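Local coordinates for extracellular solute-binding protein family 1 (Pseudothermotoga lettingae, PDB 5CI5) that binds the sugar alpha-D-tagatopyranose and probably delivers sugar of this kind to an ABC transporter as its extracellular solute-binding component, at residues 30-35 against 299-304; 84-89 against 131-136; 182-187 against 231-236. One frame throughout, in Å; residues are numbered along the deposited sequence.

Contact 1. Residues 30-35 against 299-304; sequences GGQVAE and GGWALV. With T6T (alpha-D-tagatopyranose), chain C.
Gln32 and Trp301 meet on one sugar hydroxyl: O2 of the bound alpha-D-tagatopyranose gives its proton to Gln32 OE1 at 2.6 Å and accepts from Trp301 NE1 at 2.9 Å, the latter at an N-H...O angle of 160°. The hydroxyl lies at the indole edge, in the ring plane, and the two grips together fix its rotation. One residue earlier on the strand, Gly300 N donates an almost straight bond (171°) to the sugar's O4, 3.0 Å away. Gln32 reaches the sugar because its chain bends at chi2 (94°), and the far side of its amide is held as well, NE2 being hydrogen-bonded to Asp248 OD2.

Behind this first shell the indole packs against the backbone of Gly30 and Gly31. Gly30 O sits over the middle of one ring face, 4.0 Å from Trp301 CD2, while Gly31 CA comes within 3.9 Å of Trp301 CZ2. A side chain on Gly31 would run into the indole. This is the binding-protein arrangement in which the loop after strand 25-30, here tightening into a 3-10 turn, and the N-terminal end of strand 298-304 line the sugar cleft. Gly299 belongs to the same wall: a CB on it would clash with the sugar's O3. Further out, the Trp301 ring packs edge-to-face with Trp89 and meets the Tyr135 ring at an inclined angle.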
ATOM      1  N   GLY A  30      -0.272   1.975  12.408  1.00 10.27           N
ATOM      2  CA  GLY A  30       0.810   1.313  11.721  1.00 11.51           C
ATOM      3  C   GLY A  30       0.917   1.658  10.253  1.00 10.29           C
ATOM      4  O   GLY A  30      -0.057   2.042   9.610  1.00 12.57           O
ATOM      5  N   GLY A  31       2.131   1.525   9.738  1.00 11.25           N
ATOM      6  CA  GLY A  31       2.392   1.757   8.337  1.00  8.65           C
ATOM      7  C   GLY A  31       3.020   3.107   8.139  1.00 10.29           C
ATOM      8  O   GLY A  31       3.353   3.814   9.099  1.00 12.39           O
ATOM      9  N   GLN A  32       3.180   3.495   6.882  1.00  8.65           N
ATOM     10  CA  GLN A  32       3.877   4.731   6.579  1.00 10.64           C
ATOM     11  C   GLN A  32       3.193   5.976   7.169  1.00 13.81           C
ATOM     12  O   GLN A  32       3.878   6.934   7.485  1.00 12.08           O
ATOM     13  CB  GLN A  32       4.026   4.875   5.068  1.00  9.33           C
ATOM     14  CG  GLN A  32       4.791   3.768   4.412  1.00  9.59           C
ATOM     15  CD  GLN A  32       3.927   2.652   3.867  1.00  8.03           C
ATOM     16  OE1 GLN A  32       2.806   2.374   4.339  1.00  9.26           O
ATOM     17  NE2 GLN A  32       4.453   1.979   2.850  1.00 14.62           N
ATOM     18  N   VAL A  33       1.873   5.947   7.352  1.00 10.76           N
ATOM     19  CA  VAL A  33       1.150   7.117   7.837  1.00 10.20           C
ATOM     20  C   VAL A  33       1.457   7.376   9.318  1.00 11.96           C
ATOM     21  O   VAL A  33       1.191   8.448   9.840  1.00 11.86           O
ATOM     22  CB  VAL A  33      -0.389   6.958   7.591  1.00 11.54           C
ATOM     23  CG1 VAL A  33      -1.063   6.199   8.702  1.00 12.25           C
ATOM     24  CG2 VAL A  33      -1.058   8.306   7.427  1.00 15.83           C
ATOM     25  N   ALA A  34       2.044   6.400   9.992  1.00 10.35           N
ATOM     26  CA  ALA A  34       2.412   6.583  11.392  1.00 12.43           C
ATOM     27  C   ALA A  34       3.566   7.577  11.535  1.00 14.20           C
ATOM     28  O   ALA A  34       3.841   8.034  12.635  1.00 17.93           O
ATOM     29  CB  ALA A  34       2.768   5.235  12.035  1.00 15.46           C
ATOM     30  N   GLU A  35       4.214   7.953  10.429  1.00 14.59           N
ATOM     31  CA  GLU A  35       5.257   8.982  10.502  1.00 16.83           C
ATOM     32  C   GLU A  35       4.699  10.380  10.743  1.00 15.43           C
ATOM     33  O   GLU A  35       5.455  11.273  11.133  1.00 19.43           O
ATOM     34  CB  GLU A  35       6.101   8.990   9.221  1.00 14.33           C
ATOM     35  CG  GLU A  35       6.761   7.657   8.970  1.00 17.74           C
ATOM     36  CD  GLU A  35       7.742   7.669   7.799  1.00 24.65           C
ATOM     37  OE1 GLU A  35       8.133   8.759   7.328  1.00 18.22           O
ATOM     38  OE2 GLU A  35       8.127   6.570   7.365  1.00 29.61           O
ATOM     39  N   GLY A 299      -4.751  -0.414  -2.275  1.00  7.98           N
ATOM     40  CA  GLY A 299      -4.225  -0.513  -0.928  1.00  5.31           C
ATOM     41  C   GLY A 299      -4.891   0.421   0.065  1.00  6.32           C
ATOM     42  O   GLY A 299      -5.860   1.122  -0.241  1.00  9.93           O
ATOM     43  N   GLY A 300      -4.358   0.406   1.289  1.00  8.72           N
ATOM     44  CA  GLY A 300      -4.862   1.247   2.354  1.00  8.10           C
ATOM     45  C   GLY A 300      -4.874   0.529   3.693  1.00  6.60           C
ATOM     46  O   GLY A 300      -4.283  -0.565   3.837  1.00  7.25           O
ATOM     47  N   TRP A 301      -5.553   1.144   4.664  1.00  7.64           N
ATOM     48  CA  TRP A 301      -5.631   0.624   6.030  1.00  6.01           C
ATOM     49  C   TRP A 301      -7.047   0.760   6.571  1.00  8.37           C
ATOM     50  O   TRP A 301      -7.721   1.748   6.295  1.00  8.99           O
ATOM     51  CB  TRP A 301      -4.655   1.351   6.957  1.00  8.99           C
ATOM     52  CG  TRP A 301      -3.261   1.087   6.536  1.00  5.96           C
ATOM     53  CD1 TRP A 301      -2.606   1.683   5.504  1.00  6.76           C
ATOM     54  CD2 TRP A 301      -2.372   0.094   7.058  1.00  6.73           C
ATOM     55  NE1 TRP A 301      -1.364   1.124   5.346  1.00  7.77           N
ATOM     56  CE2 TRP A 301      -1.198   0.149   6.294  1.00  6.03           C
ATOM     57  CE3 TRP A 301      -2.464  -0.846   8.095  1.00 10.07           C
ATOM     58  CZ2 TRP A 301      -0.100  -0.672   6.548  1.00  8.17           C
ATOM     59  CZ3 TRP A 301      -1.379  -1.664   8.336  1.00  8.09           C
ATOM     60  CH2 TRP A 301      -0.222  -1.587   7.549  1.00  9.90           C
ATOM     61  N   ALA A 302      -7.470  -0.257   7.323  1.00  6.61           N
ATOM     62  CA  ALA A 302      -8.727  -0.262   8.060  1.00  9.15           C
ATOM     63  C   ALA A 302      -8.468  -0.183   9.556  1.00  6.90           C
ATOM     64  O   ALA A 302      -7.380  -0.511  10.028  1.00  8.89           O
ATOM     65  CB  ALA A 302      -9.543  -1.523   7.757  1.00  6.68           C
ATOM     66  N   LEU A 303      -9.483   0.270  10.277  1.00  8.30           N
ATOM     67  CA  LEU A 303      -9.521   0.230  11.723  1.00  7.78           C
ATOM     68  C   LEU A 303     -10.289  -1.024  12.152  1.00  8.12           C
ATOM     69  O   LEU A 303     -11.397  -1.266  11.682  1.00  8.06           O
ATOM     70  CB  LEU A 303     -10.184   1.481  12.296  1.00  8.44           C
ATOM     71  CG  LEU A 303      -9.579   2.784  11.819  1.00  9.17           C
ATOM     72  CD1 LEU A 303     -10.452   3.962  12.231  1.00 10.24           C
ATOM     73  CD2 LEU A 303      -8.185   2.945  12.378  1.00 14.37           C
ATOM     74  N   VAL A 304      -9.672  -1.821  13.016  1.00  8.34           N
ATOM     75  CA  VAL A 304     -10.292  -3.062  13.506  1.00  6.01           C
ATOM     76  C   VAL A 304     -10.297  -3.073  15.033  1.00  7.39           C
ATOM     77  O   VAL A 304      -9.484  -2.418  15.659  1.00  8.93           O
ATOM     78  CB  VAL A 304      -9.588  -4.346  12.986  1.00  8.65           C
ATOM     79  CG1 VAL A 304      -9.499  -4.297  11.468  1.00  6.50           C
ATOM     80  CG2 VAL A 304      -8.209  -4.535  13.602  1.00  9.16           C
TER
HETATM   81  O3  T6T C 501      -0.954   0.607   0.174  1.00  7.87           O
HETATM   82  C3  T6T C 501      -0.754   0.525   1.581  1.00  7.35           C
HETATM   83  C4  T6T C 501      -0.819  -0.943   2.001  1.00  6.93           C
HETATM   84  O4  T6T C 501      -2.045  -1.529   1.543  1.00  7.46           O
HETATM   85  C5  T6T C 501       0.377  -1.654   1.405  1.00  6.51           C
HETATM   86  O5  T6T C 501       0.368  -3.033   1.777  1.00  8.17           O
HETATM   87  C6  T6T C 501       1.669  -0.975   1.847  1.00  6.41           C
HETATM   88  O6  T6T C 501       1.653   0.383   1.410  1.00  8.35           O
HETATM   89  C2  T6T C 501       0.560   1.142   1.937  1.00  5.91           C
HETATM   90  O2  T6T C 501       0.682   1.220   3.362  1.00  7.34           O
HETATM   91  C1  T6T C 501       0.686   2.569   1.360  1.00  8.87           C
HETATM   92  O1  T6T C 501      -0.346   3.409   1.727  1.00  8.76           O

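Contact 2. Residues 84-89 against 131-136; sequences ADLGGW and GLPWYT. With T6T (alpha-D-tagatopyranose), chain C.
Asp85 OD1 is the gripped atom: the sugar's O4 donates to it at 2.6 Å, and Gly87 N donates to it at 2.8 Å from above the carboxylate plane, 38° out of it. The other carboxylate oxygen, OD2, accepts from the sugar's O5 at 2.7 Å, so the two oxygens of one group hold two neighbouring hydroxyls. With CG turned opposite the backbone N (chi1 -159°), the carboxylate reaches into the cleft, while its CB lies over the centre of one face of the Trp89 indole. The bond from Gly87 closes an Asx turn, which ties the orientation of the carboxylate to the backbone just beyond the strand. An asparagine in its place would probably lose one of the two sugar bonds, since an amide NH2 cannot accept the hydrogen bond that a carboxylate oxygen does, and would leave that hydroxyl without its mate.

From the other segment, Tyr135 OH lies 2.6 Å from the sugar's O1, which sits at the edge of the phenol ring and in its plane. Trp134 and Tyr135 both sit opposite Trp301, which makes a classic beta bulge in strand 128-138, and strand 298-304 lies between strands 81-85 and 128-138 as antiparallel neighbour of both. With that strand in between, the two segments touch directly through Leu86, just past the end of strand 81-85. Its CD2 comes within 4.4 Å of Pro133 CG, and its CD1 within 4.1 Å of Tyr135 O. The same CD1 approaches Thr136 OG1 at 4.3 Å, a hydroxyl whose polar partner is Gly299 O. Leu86 also rests on Ala302 of the middle strand and on Thr122.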
ATOM      1  N   ALA A  84      -5.084  -2.068  10.330  1.00  5.93           N
ATOM      2  CA  ALA A  84      -4.878  -3.350   9.654  1.00  7.15           C
ATOM      3  C   ALA A  84      -4.889  -3.081   8.153  1.00  5.71           C
ATOM      4  O   ALA A  84      -5.757  -2.360   7.633  1.00  8.74           O
ATOM      5  CB  ALA A  84      -5.935  -4.374  10.037  1.00  9.04           C
ATOM      6  N   ASP A  85      -3.915  -3.637   7.461  1.00  6.02           N
ATOM      7  CA  ASP A  85      -3.754  -3.447   6.006  1.00  5.32           C
ATOM      8  C   ASP A  85      -4.970  -3.980   5.235  1.00  5.29           C
ATOM      9  O   ASP A  85      -5.449  -5.074   5.476  1.00  7.70           O
ATOM     10  CB  ASP A  85      -2.453  -4.136   5.577  1.00  6.80           C
ATOM     11  CG  ASP A  85      -1.908  -3.633   4.280  1.00  9.49           C
ATOM     12  OD1 ASP A  85      -2.692  -3.356   3.334  1.00  6.94           O
ATOM     13  OD2 ASP A  85      -0.659  -3.520   4.202  1.00  7.26           O
ATOM     14  N   LEU A  86      -5.473  -3.180   4.296  1.00  5.94           N
ATOM     15  CA  LEU A  86      -6.527  -3.646   3.409  1.00  6.00           C
ATOM     16  C   LEU A  86      -6.077  -4.826   2.545  1.00  6.65           C
ATOM     17  O   LEU A  86      -6.912  -5.549   1.981  1.00  8.09           O
ATOM     18  CB  LEU A  86      -7.016  -2.494   2.533  1.00  7.60           C
ATOM     19  CG  LEU A  86      -7.696  -1.322   3.258  1.00  6.98           C
ATOM     20  CD1 LEU A  86      -8.258  -0.372   2.203  1.00 10.18           C
ATOM     21  CD2 LEU A  86      -8.791  -1.778   4.221  1.00  6.59           C
ATOM     22  N   GLY A  87      -4.769  -5.041   2.452  1.00  6.81           N
ATOM     23  CA  GLY A  87      -4.216  -6.157   1.705  1.00  8.36           C
ATOM     24  C   GLY A  87      -4.221  -7.463   2.476  1.00  8.44           C
ATOM     25  O   GLY A  87      -3.165  -8.013   2.812  1.00  8.38           O
ATOM     26  N   GLY A  88      -5.421  -7.972   2.737  1.00  9.25           N
ATOM     27  CA  GLY A  88      -5.595  -9.330   3.230  1.00 10.22           C
ATOM     28  C   GLY A  88      -5.556  -9.544   4.727  1.00  7.92           C
ATOM     29  O   GLY A  88      -5.834 -10.662   5.208  1.00 10.23           O
ATOM     30  N   TRP A  89      -5.169  -8.542   5.506  1.00  7.93           N
ATOM     31  CA  TRP A  89      -5.047  -8.806   6.940  1.00  7.41           C
ATOM     32  C   TRP A  89      -6.403  -9.045   7.603  1.00  6.06           C
ATOM     33  O   TRP A  89      -6.495  -9.863   8.520  1.00  9.17           O
ATOM     34  CB  TRP A  89      -4.362  -7.672   7.691  1.00  8.34           C
ATOM     35  CG  TRP A  89      -2.951  -7.337   7.291  1.00  6.90           C
ATOM     36  CD1 TRP A  89      -2.265  -7.724   6.148  1.00  6.64           C
ATOM     37  CD2 TRP A  89      -2.037  -6.539   8.047  1.00  7.41           C
ATOM     38  NE1 TRP A  89      -1.007  -7.179   6.156  1.00  7.33           N
ATOM     39  CE2 TRP A  89      -0.835  -6.457   7.309  1.00  8.90           C
ATOM     40  CE3 TRP A  89      -2.117  -5.897   9.279  1.00  7.06           C
ATOM     41  CZ2 TRP A  89       0.262  -5.738   7.759  1.00  9.70           C
ATOM     42  CZ3 TRP A  89      -1.029  -5.172   9.724  1.00  7.69           C
ATOM     43  CH2 TRP A  89       0.147  -5.108   8.969  1.00  9.21           C
ATOM     44  N   GLY A 131     -13.754  -4.597   9.510  1.00  9.13           N
ATOM     45  CA  GLY A 131     -12.947  -3.405   9.591  1.00  9.25           C
ATOM     46  C   GLY A 131     -13.600  -2.205   8.950  1.00  9.49           C
ATOM     47  O   GLY A 131     -14.512  -2.331   8.109  1.00  8.50           O
ATOM     48  N   LEU A 132     -13.140  -1.025   9.356  1.00  8.97           N
ATOM     49  CA  LEU A 132     -13.621   0.244   8.797  1.00  8.54           C
ATOM     50  C   LEU A 132     -12.467   0.869   8.012  1.00  7.96           C
ATOM     51  O   LEU A 132     -11.523   1.348   8.621  1.00  9.46           O
ATOM     52  CB  LEU A 132     -14.084   1.200   9.896  1.00  8.29           C
ATOM     53  CG  LEU A 132     -14.461   2.611   9.432  1.00  8.99           C
ATOM     54  CD1 LEU A 132     -15.398   2.586   8.217  1.00  9.53           C
ATOM     55  CD2 LEU A 132     -15.054   3.373  10.600  1.00 11.02           C
ATOM     56  N   PRO A 133     -12.530   0.840   6.669  1.00  9.58           N
ATOM     57  CA  PRO A 133     -11.447   1.472   5.888  1.00  9.62           C
ATOM     58  C   PRO A 133     -11.282   2.937   6.289  1.00  7.90           C
ATOM     59  O   PRO A 133     -12.265   3.683   6.267  1.00  8.44           O
ATOM     60  CB  PRO A 133     -11.931   1.317   4.436  1.00  6.18           C
ATOM     61  CG  PRO A 133     -12.777   0.087   4.484  1.00  8.63           C
ATOM     62  CD  PRO A 133     -13.533   0.221   5.789  1.00  9.21           C
ATOM     63  N   TRP A 134     -10.062   3.325   6.639  1.00  7.21           N
ATOM     64  CA  TRP A 134      -9.770   4.692   7.084  1.00  8.94           C
ATOM     65  C   TRP A 134      -9.037   5.523   6.008  1.00  7.59           C
ATOM     66  O   TRP A 134      -9.409   6.668   5.758  1.00  8.01           O
ATOM     67  CB  TRP A 134      -8.951   4.669   8.380  1.00  8.37           C
ATOM     68  CG  TRP A 134      -8.731   6.060   8.888  1.00  5.75           C
ATOM     69  CD1 TRP A 134      -9.656   6.840   9.557  1.00  8.61           C
ATOM     70  CD2 TRP A 134      -7.572   6.886   8.708  1.00  8.43           C
ATOM     71  NE1 TRP A 134      -9.120   8.083   9.824  1.00  9.11           N
ATOM     72  CE2 TRP A 134      -7.850   8.138   9.319  1.00  9.72           C
ATOM     73  CE3 TRP A 134      -6.316   6.688   8.121  1.00  9.46           C
ATOM     74  CZ2 TRP A 134      -6.934   9.190   9.333  1.00 10.31           C
ATOM     75  CZ3 TRP A 134      -5.391   7.747   8.143  1.00 11.98           C
ATOM     76  CH2 TRP A 134      -5.708   8.978   8.755  1.00 10.16           C
ATOM     77  N   TYR A 135      -7.965   4.989   5.416  1.00  7.62           N
ATOM     78  CA  TYR A 135      -7.430   5.603   4.202  1.00  5.34           C
ATOM     79  C   TYR A 135      -7.198   4.546   3.157  1.00  9.13           C
ATOM     80  O   TYR A 135      -7.114   3.358   3.454  1.00  8.11           O
ATOM     81  CB  TYR A 135      -6.145   6.405   4.467  1.00  8.49           C
ATOM     82  CG  TYR A 135      -4.780   5.726   4.375  1.00  9.40           C
ATOM     83  CD1 TYR A 135      -4.226   5.397   3.145  1.00  8.40           C
ATOM     84  CD2 TYR A 135      -4.006   5.523   5.510  1.00  8.62           C
ATOM     85  CE1 TYR A 135      -2.947   4.848   3.062  1.00  8.99           C
ATOM     86  CE2 TYR A 135      -2.724   4.988   5.440  1.00  8.41           C
ATOM     87  CZ  TYR A 135      -2.203   4.662   4.211  1.00  7.94           C
ATOM     88  OH  TYR A 135      -0.917   4.148   4.197  1.00  8.51           O
ATOM     89  N   THR A 136      -7.188   5.005   1.916  1.00  9.11           N
ATOM     90  CA  THR A 136      -6.954   4.115   0.800  1.00  7.56           C
ATOM     91  C   THR A 136      -5.977   4.765  -0.191  1.00  7.12           C
ATOM     92  O   THR A 136      -5.468   5.886   0.032  1.00  7.65           O
ATOM     93  CB  THR A 136      -8.293   3.732   0.129  1.00  7.12           C
ATOM     94  OG1 THR A 136      -8.088   2.675  -0.819  1.00  8.40           O
ATOM     95  CG2 THR A 136      -8.993   4.925  -0.544  1.00  8.74           C
TER
HETATM   96  O3  T6T C 501      -0.954   0.607   0.174  1.00  7.87           O
HETATM   97  C3  T6T C 501      -0.754   0.525   1.581  1.00  7.35           C
HETATM   98  C4  T6T C 501      -0.819  -0.943   2.001  1.00  6.93           C
HETATM   99  O4  T6T C 501      -2.045  -1.529   1.543  1.00  7.46           O
HETATM  100  C5  T6T C 501       0.377  -1.654   1.405  1.00  6.51           C
HETATM  101  O5  T6T C 501       0.368  -3.033   1.777  1.00  8.17           O
HETATM  102  C6  T6T C 501       1.669  -0.975   1.847  1.00  6.41           C
HETATM  103  O6  T6T C 501       1.653   0.383   1.410  1.00  8.35           O
HETATM  104  C2  T6T C 501       0.560   1.142   1.937  1.00  5.91           C
HETATM  105  O2  T6T C 501       0.682   1.220   3.362  1.00  7.34           O
HETATM  106  C1  T6T C 501       0.686   2.569   1.360  1.00  8.87           C
HETATM  107  O1  T6T C 501      -0.346   3.409   1.727  1.00  8.76           O

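Contact 3. Residues 182-187 against 231-236; sequences YGVSGT and DLAKKY
This is a purely apolar packing contact, in which the extended segment 182-187, between helices 162-172 and 190-202, lies against the C-terminal part of helix 220-234. Two residues from each side make it: Tyr182 and Val184, Leu232 and Ala233. Val184 turns toward the helix, and its CG2 presses on Leu232 CB at 3.8 Å, the two side chains meeting at about a right angle. The valine's CB also comes within 4.2 Å of Ala233 CB, whose small methyl allows the backbones to approach to 6.4 Å between the CA atoms of Val184 and Ala233. Leu232 then turns its CD1 to the tyrosine ring, 4.0 Å from Tyr182 CD2 and in contact with CE2 as well. That ring swings to the helix with CG opposite the backbone N (chi1 -177°), and Val184 CG2 lies at its edge, in plane, and so touches both the ring and Leu232. The phenol hydroxyl is satisfied by His288 NE2.

On the helix's outer side, Lys235 NZ makes a salt bridge of 2.8 Å with Asp231 OD1, and Asp231 O accepts from both Lys235 N and Tyr236 N. Around the cluster, Phe199 of helix 190-202 touches both Tyr182 and Leu232, helix 162-172 contributes Leu165 and Ala169 against the tyrosine and Leu166 against the leucine, and strand 261-264 adds Met261 and Ile263 beside the tyrosine ring.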
ATOM      1  N   TYR A 182      15.128   4.055 -11.801  1.00  7.69           N
ATOM      2  CA  TYR A 182      13.895   3.321 -11.397  1.00  6.84           C
ATOM      3  C   TYR A 182      14.188   2.342 -10.257  1.00  9.39           C
ATOM      4  O   TYR A 182      14.979   1.403 -10.397  1.00  8.47           O
ATOM      5  CB  TYR A 182      13.270   2.573 -12.612  1.00  8.03           C
ATOM      6  CG  TYR A 182      11.970   1.879 -12.250  1.00  8.11           C
ATOM      7  CD1 TYR A 182      10.756   2.545 -12.363  1.00  8.13           C
ATOM      8  CD2 TYR A 182      11.954   0.573 -11.772  1.00  9.59           C
ATOM      9  CE1 TYR A 182       9.560   1.932 -12.008  1.00  6.72           C
ATOM     10  CE2 TYR A 182      10.765  -0.049 -11.423  1.00  8.14           C
ATOM     11  CZ  TYR A 182       9.567   0.650 -11.525  1.00  7.97           C
ATOM     12  OH  TYR A 182       8.365   0.071 -11.195  1.00  7.65           O
ATOM     13  N   GLY A 183      13.536   2.575  -9.129  1.00  8.20           N
ATOM     14  CA  GLY A 183      13.759   1.778  -7.937  1.00  6.69           C
ATOM     15  C   GLY A 183      12.894   0.531  -7.932  1.00  7.95           C
ATOM     16  O   GLY A 183      11.665   0.634  -7.997  1.00 10.00           O
ATOM     17  N   VAL A 184      13.544  -0.634  -7.824  1.00  7.94           N
ATOM     18  CA  VAL A 184      12.895  -1.951  -7.770  1.00  8.18           C
ATOM     19  C   VAL A 184      12.878  -2.469  -6.328  1.00 10.50           C
ATOM     20  O   VAL A 184      13.930  -2.550  -5.708  1.00  8.17           O
ATOM     21  CB  VAL A 184      13.638  -2.976  -8.663  1.00  9.45           C
ATOM     22  CG1 VAL A 184      13.044  -4.367  -8.541  1.00  9.90           C
ATOM     23  CG2 VAL A 184      13.657  -2.517 -10.132  1.00  9.65           C
ATOM     24  N   SER A 185      11.702  -2.783  -5.779  1.00  6.61           N
ATOM     25  CA  SER A 185      11.642  -3.324  -4.407  1.00  6.73           C
ATOM     26  C   SER A 185      11.951  -4.811  -4.443  1.00  6.58           C
ATOM     27  O   SER A 185      11.257  -5.587  -5.102  1.00  8.50           O
ATOM     28  CB  SER A 185      10.276  -3.078  -3.751  1.00  6.51           C
ATOM     29  OG  SER A 185       9.988  -1.691  -3.680  1.00  6.66           O
ATOM     30  N   GLY A 186      12.987  -5.202  -3.701  1.00  6.81           N
ATOM     31  CA  GLY A 186      13.362  -6.602  -3.592  1.00  8.68           C
ATOM     32  C   GLY A 186      13.654  -7.083  -2.188  1.00  8.79           C
ATOM     33  O   GLY A 186      14.341  -8.084  -1.995  1.00 10.88           O
ATOM     34  N   THR A 187      13.128  -6.364  -1.207  1.00  9.54           N
ATOM     35  CA  THR A 187      13.215  -6.709   0.210  1.00  7.73           C
ATOM     36  C   THR A 187      12.198  -7.794   0.591  1.00 10.67           C
ATOM     37  O   THR A 187      11.244  -8.064  -0.149  1.00  9.32           O
ATOM     38  CB  THR A 187      12.955  -5.440   1.053  1.00  9.54           C
ATOM     39  OG1 THR A 187      11.786  -4.774   0.531  1.00 10.19           O
ATOM     40  CG2 THR A 187      14.136  -4.474   0.969  1.00 12.67           C
ATOM     41  N   ASP A 231      15.199  -7.845 -14.075  1.00  7.97           N
ATOM     42  CA  ASP A 231      16.203  -7.340 -15.028  1.00 11.12           C
ATOM     43  C   ASP A 231      16.504  -5.849 -14.828  1.00  9.34           C
ATOM     44  O   ASP A 231      17.628  -5.410 -15.042  1.00  9.52           O
ATOM     45  CB  ASP A 231      15.751  -7.545 -16.472  1.00 11.21           C
ATOM     46  CG  ASP A 231      16.005  -8.959 -16.986  1.00 13.19           C
ATOM     47  OD1 ASP A 231      16.706  -9.737 -16.319  1.00 13.79           O
ATOM     48  OD2 ASP A 231      15.510  -9.263 -18.098  1.00 16.25           O
ATOM     49  N   LEU A 232      15.498  -5.063 -14.460  1.00  9.57           N
ATOM     50  CA  LEU A 232      15.702  -3.648 -14.209  1.00  8.84           C
ATOM     51  C   LEU A 232      16.771  -3.454 -13.150  1.00 10.08           C
ATOM     52  O   LEU A 232      17.594  -2.543 -13.227  1.00 11.45           O
ATOM     53  CB  LEU A 232      14.393  -2.973 -13.785  1.00  8.90           C
ATOM     54  CG  LEU A 232      13.431  -2.739 -14.941  1.00  7.14           C
ATOM     55  CD1 LEU A 232      12.035  -2.476 -14.408  1.00 11.25           C
ATOM     56  CD2 LEU A 232      13.862  -1.601 -15.851  1.00  7.78           C
ATOM     57  N   ALA A 233      16.769  -4.336 -12.162  1.00  8.15           N
ATOM     58  CA  ALA A 233      17.780  -4.303 -11.126  1.00 12.57           C
ATOM     59  C   ALA A 233      19.091  -5.026 -11.509  1.00 19.93           C
ATOM     60  O   ALA A 233      20.160  -4.498 -11.227  1.00 29.37           O
ATOM     61  CB  ALA A 233      17.217  -4.878  -9.850  1.00 13.76           C
ATOM     62  N   LYS A 234      19.030  -6.191 -12.163  1.00 10.11           N
ATOM     63  CA  LYS A 234      20.212  -7.056 -12.366  1.00 11.28           C
ATOM     64  C   LYS A 234      21.008  -6.854 -13.656  1.00 20.55           C
ATOM     65  O   LYS A 234      22.226  -6.994 -13.671  1.00 34.08           O
ATOM     66  CB  LYS A 234      19.804  -8.528 -12.378  1.00 14.32           C
ATOM     67  CG  LYS A 234      19.262  -9.096 -11.101  1.00 22.02           C
ATOM     68  CD  LYS A 234      18.854 -10.574 -11.355  1.00 18.93           C
ATOM     69  CE  LYS A 234      20.056 -11.512 -11.453  1.00 22.99           C
ATOM     70  NZ  LYS A 234      19.654 -12.961 -11.530  1.00 23.64           N
ATOM     71  N   LYS A 235      20.301  -6.649 -14.751  1.00 15.20           N
ATOM     72  CA  LYS A 235      20.928  -6.512 -16.068  1.00 14.45           C
ATOM     73  C   LYS A 235      21.075  -5.048 -16.451  1.00 13.07           C
ATOM     74  O   LYS A 235      22.174  -4.561 -16.800  1.00 12.16           O
ATOM     75  CB  LYS A 235      20.097  -7.231 -17.155  1.00 15.72           C
ATOM     76  CG  LYS A 235      20.037  -8.733 -17.048  1.00 25.50           C
ATOM     77  CD  LYS A 235      19.459  -9.304 -18.356  1.00 20.94           C
ATOM     78  CE  LYS A 235      19.442 -10.821 -18.349  1.00 30.33           C
ATOM     79  NZ  LYS A 235      18.788 -11.377 -17.136  1.00 29.32           N
ATOM     80  N   TYR A 236      19.955  -4.349 -16.407  1.00 12.47           N
ATOM     81  CA  TYR A 236      19.903  -2.961 -16.846  1.00  9.82           C
ATOM     82  C   TYR A 236      20.512  -2.046 -15.800  1.00 11.13           C
ATOM     83  O   TYR A 236      20.950  -0.948 -16.117  1.00 10.60           O
ATOM     84  CB  TYR A 236      18.451  -2.551 -17.153  1.00  7.18           C
ATOM     85  CG  TYR A 236      17.800  -3.373 -18.248  1.00  8.22           C
ATOM     86  CD1 TYR A 236      18.311  -3.380 -19.547  1.00 13.14           C
ATOM     87  CD2 TYR A 236      16.659  -4.125 -17.987  1.00 10.11           C
ATOM     88  CE1 TYR A 236      17.710  -4.115 -20.546  1.00 12.92           C
ATOM     89  CE2 TYR A 236      16.046  -4.873 -18.982  1.00 13.43           C
ATOM     90  CZ  TYR A 236      16.572  -4.868 -20.262  1.00 15.02           C
ATOM     91  OH  TYR A 236      15.958  -5.630 -21.244  1.00 15.03           O
TER

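In the fold
Contacts 1 and 2 work on the same sugar from one sheet, their centres only about 7 Å apart. Strand 298-304 joins them: Ala302 N lies 2.7 Å from Ala84 O, a probable hydrogen bond, and Gly299 O lies 2.8 Å from Thr136 OG1, another. Between them they supply six of the thirteen pocket residues, with Asp137, Arg139 and Arg370 adding further hydrogen bonds to the ligand. Contact 3 stands apart, its centre about 26 Å from that of contact 1 and 28 Å from that of contact 2, and it packs helices and loops without touching the sugar. In sequence, contacts 2 and 3 follow one another inside the long loop that contact 1 closes.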